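Local coordinates for D-isomer specific 2-hydroxyacid dehydrogenase NAD-binding (Xanthobacter autotrophicus, PDB 4XA8), which probably works as an NADPH-binding oxidoreductase of the D-isomer specific 2-hydroxyacid dehydrogenase family, at residues P210-A222 against R235-A247. Sequence-based numbering, arbitrary orientation.
Sequences PETRGLMNAERLA and RGPVVDEAALIAA
Val-238, Leu-221 and Met-216 carry the contact between two loop-to-helix connections of the Rossmann-type nucleotide-binding domain, where the loops after strands 201-204 and 228-232 run alongside each other before entering helices 218-223 and 241-250. Val-238 sits against the type II turn Thr-212 to Leu-215. CG1 and CG2 of Val-238 each lie 4.0 Å from Thr-212 O, while the Thr-212 hydroxyl is hydrogen-bonded to Pro-207 O and Thr-209 N. By the side chain of Val-238 lies that of Ala-234, which contacts NADPH in a structure of this protein, though this chain holds no cofactor. Val-238 O accepts from Met-216 N at 3.0 Å, the donor almost in line with the C=O bond. Pro-237 O takes Gly-214 N in its carbonyl plane, and Asp-240 N closes a single beta bridge between Met-216 and Val-239 by donating to Met-216 O at 2.9 Å (N-H...O 171°). The side chain of Met-216 touches Val-239 CG2 through CB (3.9 Å), then bends away at chi2 and chi3. Beyond the bridge each segment starts its helix with a side-chain N-cap, Asn-217 OD1 taking Arg-220 N and Asp-240 OD1 taking Ala-243 N. The axes of 218-222 and 241-247 are inclined by 37°, and Ala-218 CB meets Ala-243 CB. Leu-221 reaches across and places CD1 3.6 Å from Leu-244 N and 3.8 Å from Ala-243 CB.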
loop_
_atom_site.group_PDB
_atom_site.type_symbol
_atom_site.label_atom_id
_atom_site.label_comp_id
_atom_site.label_asym_id
_atom_site.label_seq_id
_atom_site.Cartn_x
_atom_site.Cartn_y
_atom_site.Cartn_z
ATOM N N PRO A 210 -16.972 -0.372 26.316
ATOM C CA PRO A 210 -16.622 -1.304 27.399
ATOM C C PRO A 210 -16.549 -2.799 26.962
ATOM O O PRO A 210 -15.684 -3.523 27.440
ATOM C CB PRO A 210 -17.717 -1.038 28.460
ATOM C CG PRO A 210 -18.088 0.402 28.244
ATOM C CD PRO A 210 -17.961 0.635 26.740
ATOM N N GLU A 211 -17.395 -3.230 26.032
ATOM C CA GLU A 211 -17.366 -4.613 25.531
ATOM C C GLU A 211 -16.191 -4.935 24.545
ATOM O O GLU A 211 -15.834 -6.099 24.348
ATOM C CB GLU A 211 -18.718 -4.938 24.891
ATOM C CG GLU A 211 -18.808 -6.328 24.292
ATOM N N THR A 212 -15.588 -3.922 23.927
ATOM C CA THR A 212 -14.448 -4.175 23.047
ATOM C C THR A 212 -13.139 -3.765 23.670
ATOM O O THR A 212 -12.102 -4.118 23.143
ATOM C CB THR A 212 -14.579 -3.451 21.709
ATOM O OG1 THR A 212 -14.495 -2.027 21.919
ATOM C CG2 THR A 212 -15.870 -3.847 21.024
ATOM N N ARG A 213 -13.173 -3.019 24.791
ATOM C CA ARG A 213 -11.934 -2.597 25.422
ATOM C C ARG A 213 -11.208 -3.853 25.836
ATOM O O ARG A 213 -11.827 -4.739 26.397
ATOM C CB ARG A 213 -12.170 -1.702 26.653
ATOM C CG ARG A 213 -10.882 -1.411 27.423
ATOM C CD ARG A 213 -11.162 -0.714 28.737
ATOM N NE ARG A 213 -11.586 0.652 28.475
ATOM C CZ ARG A 213 -10.767 1.660 28.214
ATOM N NH1 ARG A 213 -9.447 1.494 28.204
ATOM N NH2 ARG A 213 -11.285 2.850 27.968
ATOM N N GLY A 214 -9.921 -3.941 25.511
ATOM C CA GLY A 214 -9.110 -5.124 25.800
ATOM C C GLY A 214 -9.584 -6.455 25.207
ATOM O O GLY A 214 -9.209 -7.528 25.701
ATOM N N LEU A 215 -10.384 -6.421 24.148
ATOM C CA LEU A 215 -10.855 -7.677 23.547
ATOM C C LEU A 215 -9.701 -8.472 22.936
ATOM O O LEU A 215 -9.691 -9.692 23.032
ATOM C CB LEU A 215 -11.902 -7.385 22.501
ATOM C CG LEU A 215 -12.595 -8.578 21.834
ATOM C CD1 LEU A 215 -13.725 -9.088 22.679
ATOM C CD2 LEU A 215 -13.135 -8.201 20.468
ATOM N N MET A 216 -8.752 -7.800 22.274
ATOM C CA MET A 216 -7.570 -8.467 21.723
ATOM C C MET A 216 -6.512 -8.528 22.840
ATOM O O MET A 216 -5.541 -7.790 22.845
ATOM C CB MET A 216 -7.067 -7.782 20.452
ATOM C CG MET A 216 -7.975 -7.971 19.222
ATOM S SD MET A 216 -8.445 -9.717 18.888
ATOM C CE MET A 216 -6.784 -10.249 18.503
ATOM N N ASN A 217 -6.777 -9.417 23.800
ATOM C CA ASN A 217 -5.899 -9.728 24.937
ATOM C C ASN A 217 -4.978 -10.919 24.613
ATOM O O ASN A 217 -4.995 -11.441 23.493
ATOM C CB ASN A 217 -6.750 -10.028 26.184
ATOM C CG ASN A 217 -7.690 -11.235 26.000
ATOM O OD1 ASN A 217 -7.551 -12.053 25.080
ATOM N ND2 ASN A 217 -8.626 -11.363 26.897
ATOM N N ALA A 218 -4.179 -11.366 25.578
ATOM C CA ALA A 218 -3.302 -12.521 25.335
ATOM C C ALA A 218 -4.056 -13.758 24.821
ATOM O O ALA A 218 -3.614 -14.418 23.908
ATOM C CB ALA A 218 -2.523 -12.865 26.595
ATOM N N GLU A 219 -5.187 -14.088 25.440
ATOM C CA GLU A 219 -5.942 -15.268 25.023
ATOM C C GLU A 219 -6.379 -15.210 23.537
ATOM O O GLU A 219 -6.259 -16.206 22.809
ATOM C CB GLU A 219 -7.154 -15.421 25.928
ATOM C CG GLU A 219 -7.986 -16.666 25.674
ATOM C CD GLU A 219 -9.221 -16.675 26.537
ATOM O OE1 GLU A 219 -9.053 -16.547 27.757
ATOM O OE2 GLU A 219 -10.347 -16.771 26.004
ATOM N N ARG A 220 -6.872 -14.055 23.098
ATOM C CA ARG A 220 -7.335 -13.875 21.701
ATOM C C ARG A 220 -6.192 -13.817 20.705
ATOM O O ARG A 220 -6.302 -14.357 19.591
ATOM C CB ARG A 220 -8.169 -12.609 21.546
ATOM C CG ARG A 220 -9.665 -12.852 21.760
ATOM C CD ARG A 220 -9.973 -13.142 23.175
ATOM N NE ARG A 220 -11.394 -13.299 23.470
ATOM C CZ ARG A 220 -12.153 -12.399 24.105
ATOM N NH1 ARG A 220 -11.678 -11.221 24.482
ATOM N NH2 ARG A 220 -13.418 -12.688 24.388
ATOM N N LEU A 221 -5.129 -13.107 21.059
ATOM C CA LEU A 221 -3.940 -13.120 20.239
ATOM C C LEU A 221 -3.375 -14.549 19.992
ATOM O O LEU A 221 -2.842 -14.848 18.900
ATOM C CB LEU A 221 -2.856 -12.233 20.853
ATOM C CG LEU A 221 -3.072 -10.705 20.864
ATOM C CD1 LEU A 221 -1.958 -10.060 21.696
ATOM C CD2 LEU A 221 -3.087 -10.138 19.458
ATOM N N ALA A 222 -3.430 -15.397 21.024
ATOM C CA ALA A 222 -2.959 -16.754 20.904
ATOM C C ALA A 222 -3.803 -17.605 19.931
ATOM O O ALA A 222 -3.312 -18.604 19.429
ATOM C CB ALA A 222 -2.889 -17.403 22.269
ATOM N N ARG A 235 -8.127 1.647 17.912
ATOM C CA ARG A 235 -7.821 2.398 19.124
ATOM C C ARG A 235 -6.837 1.482 19.862
ATOM O O ARG A 235 -6.974 0.225 19.840
ATOM C CB ARG A 235 -9.070 2.687 19.995
ATOM C CG ARG A 235 -10.089 3.662 19.427
ATOM C CD ARG A 235 -9.483 5.033 19.145
ATOM N N GLY A 236 -5.821 2.102 20.461
ATOM C CA GLY A 236 -4.772 1.370 21.161
ATOM C C GLY A 236 -5.307 0.301 22.103
ATOM O O GLY A 236 -4.846 -0.844 22.021
ATOM N N PRO A 237 -6.318 0.656 22.949
ATOM C CA PRO A 237 -6.795 -0.208 24.032
ATOM C C PRO A 237 -7.861 -1.275 23.676
ATOM O O PRO A 237 -8.248 -2.028 24.576
ATOM C CB PRO A 237 -7.366 0.801 25.038
ATOM C CG PRO A 237 -7.964 1.831 24.180
ATOM C CD PRO A 237 -7.054 1.941 22.960
ATOM N N VAL A 238 -8.345 -1.340 22.425
ATOM C CA VAL A 238 -9.051 -2.550 21.941
ATOM C C VAL A 238 -8.054 -3.691 22.037
ATOM O O VAL A 238 -8.405 -4.858 22.189
ATOM C CB VAL A 238 -9.519 -2.401 20.455
ATOM C CG1 VAL A 238 -9.817 -3.760 19.841
ATOM C CG2 VAL A 238 -10.751 -1.509 20.383
ATOM N N VAL A 239 -6.789 -3.334 21.901
ATOM C CA VAL A 239 -5.706 -4.268 21.940
ATOM C C VAL A 239 -4.956 -4.089 23.241
ATOM O O VAL A 239 -4.695 -2.958 23.659
ATOM C CB VAL A 239 -4.789 -4.069 20.721
ATOM C CG1 VAL A 239 -3.596 -4.991 20.793
ATOM C CG2 VAL A 239 -5.567 -4.361 19.446
ATOM N N ASP A 240 -4.644 -5.203 23.904
ATOM C CA ASP A 240 -3.751 -5.173 25.064
ATOM C C ASP A 240 -2.316 -5.005 24.581
ATOM O O ASP A 240 -1.757 -5.916 23.999
ATOM C CB ASP A 240 -3.883 -6.482 25.858
ATOM C CG ASP A 240 -3.180 -6.437 27.186
ATOM O OD1 ASP A 240 -1.943 -6.551 27.228
ATOM O OD2 ASP A 240 -3.868 -6.308 28.205
ATOM N N GLU A 241 -1.728 -3.838 24.790
ATOM C CA GLU A 241 -0.445 -3.520 24.177
ATOM C C GLU A 241 0.659 -4.417 24.741
ATOM O O GLU A 241 1.505 -4.891 23.991
ATOM C CB GLU A 241 -0.100 -2.040 24.371
ATOM C CG GLU A 241 1.060 -1.523 23.518
ATOM C CD GLU A 241 1.006 -0.005 23.270
ATOM O OE1 GLU A 241 1.909 0.731 23.756
ATOM O OE2 GLU A 241 0.073 0.444 22.557
ATOM N N ALA A 242 0.605 -4.700 26.043
ATOM C CA ALA A 242 1.587 -5.551 26.682
ATOM C C ALA A 242 1.568 -6.922 26.021
ATOM O O ALA A 242 2.614 -7.457 25.643
ATOM C CB ALA A 242 1.322 -5.657 28.175
ATOM N N ALA A 243 0.382 -7.469 25.831
ATOM C CA ALA A 243 0.246 -8.802 25.233
ATOM C C ALA A 243 0.704 -8.828 23.768
ATOM O O ALA A 243 1.279 -9.806 23.309
ATOM C CB ALA A 243 -1.199 -9.296 25.339
ATOM N N LEU A 244 0.408 -7.761 23.042
ATOM C CA LEU A 244 0.882 -7.601 21.661
ATOM C C LEU A 244 2.420 -7.619 21.580
ATOM O O LEU A 244 3.019 -8.320 20.769
ATOM C CB LEU A 244 0.306 -6.307 21.038
ATOM C CG LEU A 244 0.803 -6.009 19.607
ATOM C CD1 LEU A 244 0.373 -7.064 18.613
ATOM C CD2 LEU A 244 0.323 -4.639 19.115
ATOM N N ILE A 245 3.069 -6.864 22.432
ATOM C CA ILE A 245 4.520 -6.848 22.436
ATOM C C ILE A 245 5.069 -8.214 22.737
ATOM O O ILE A 245 6.029 -8.635 22.100
ATOM C CB ILE A 245 5.057 -5.797 23.425
ATOM C CG1 ILE A 245 4.825 -4.400 22.822
ATOM C CG2 ILE A 245 6.541 -5.992 23.705
ATOM C CD1 ILE A 245 4.780 -3.308 23.863
ATOM N N ALA A 246 4.427 -8.924 23.666
ATOM C CA ALA A 246 4.854 -10.268 24.023
ATOM C C ALA A 246 4.735 -11.232 22.841
ATOM O O ALA A 246 5.674 -11.977 22.538
ATOM C CB ALA A 246 4.079 -10.786 25.238
ATOM N N ALA A 247 3.629 -11.164 22.127
ATOM C CA ALA A 247 3.439 -12.010 20.928
ATOM C C ALA A 247 4.435 -11.703 19.796
ATOM O O ALA A 247 4.868 -12.598 19.075
ATOM C CB ALA A 247 2.007 -11.896 20.439
#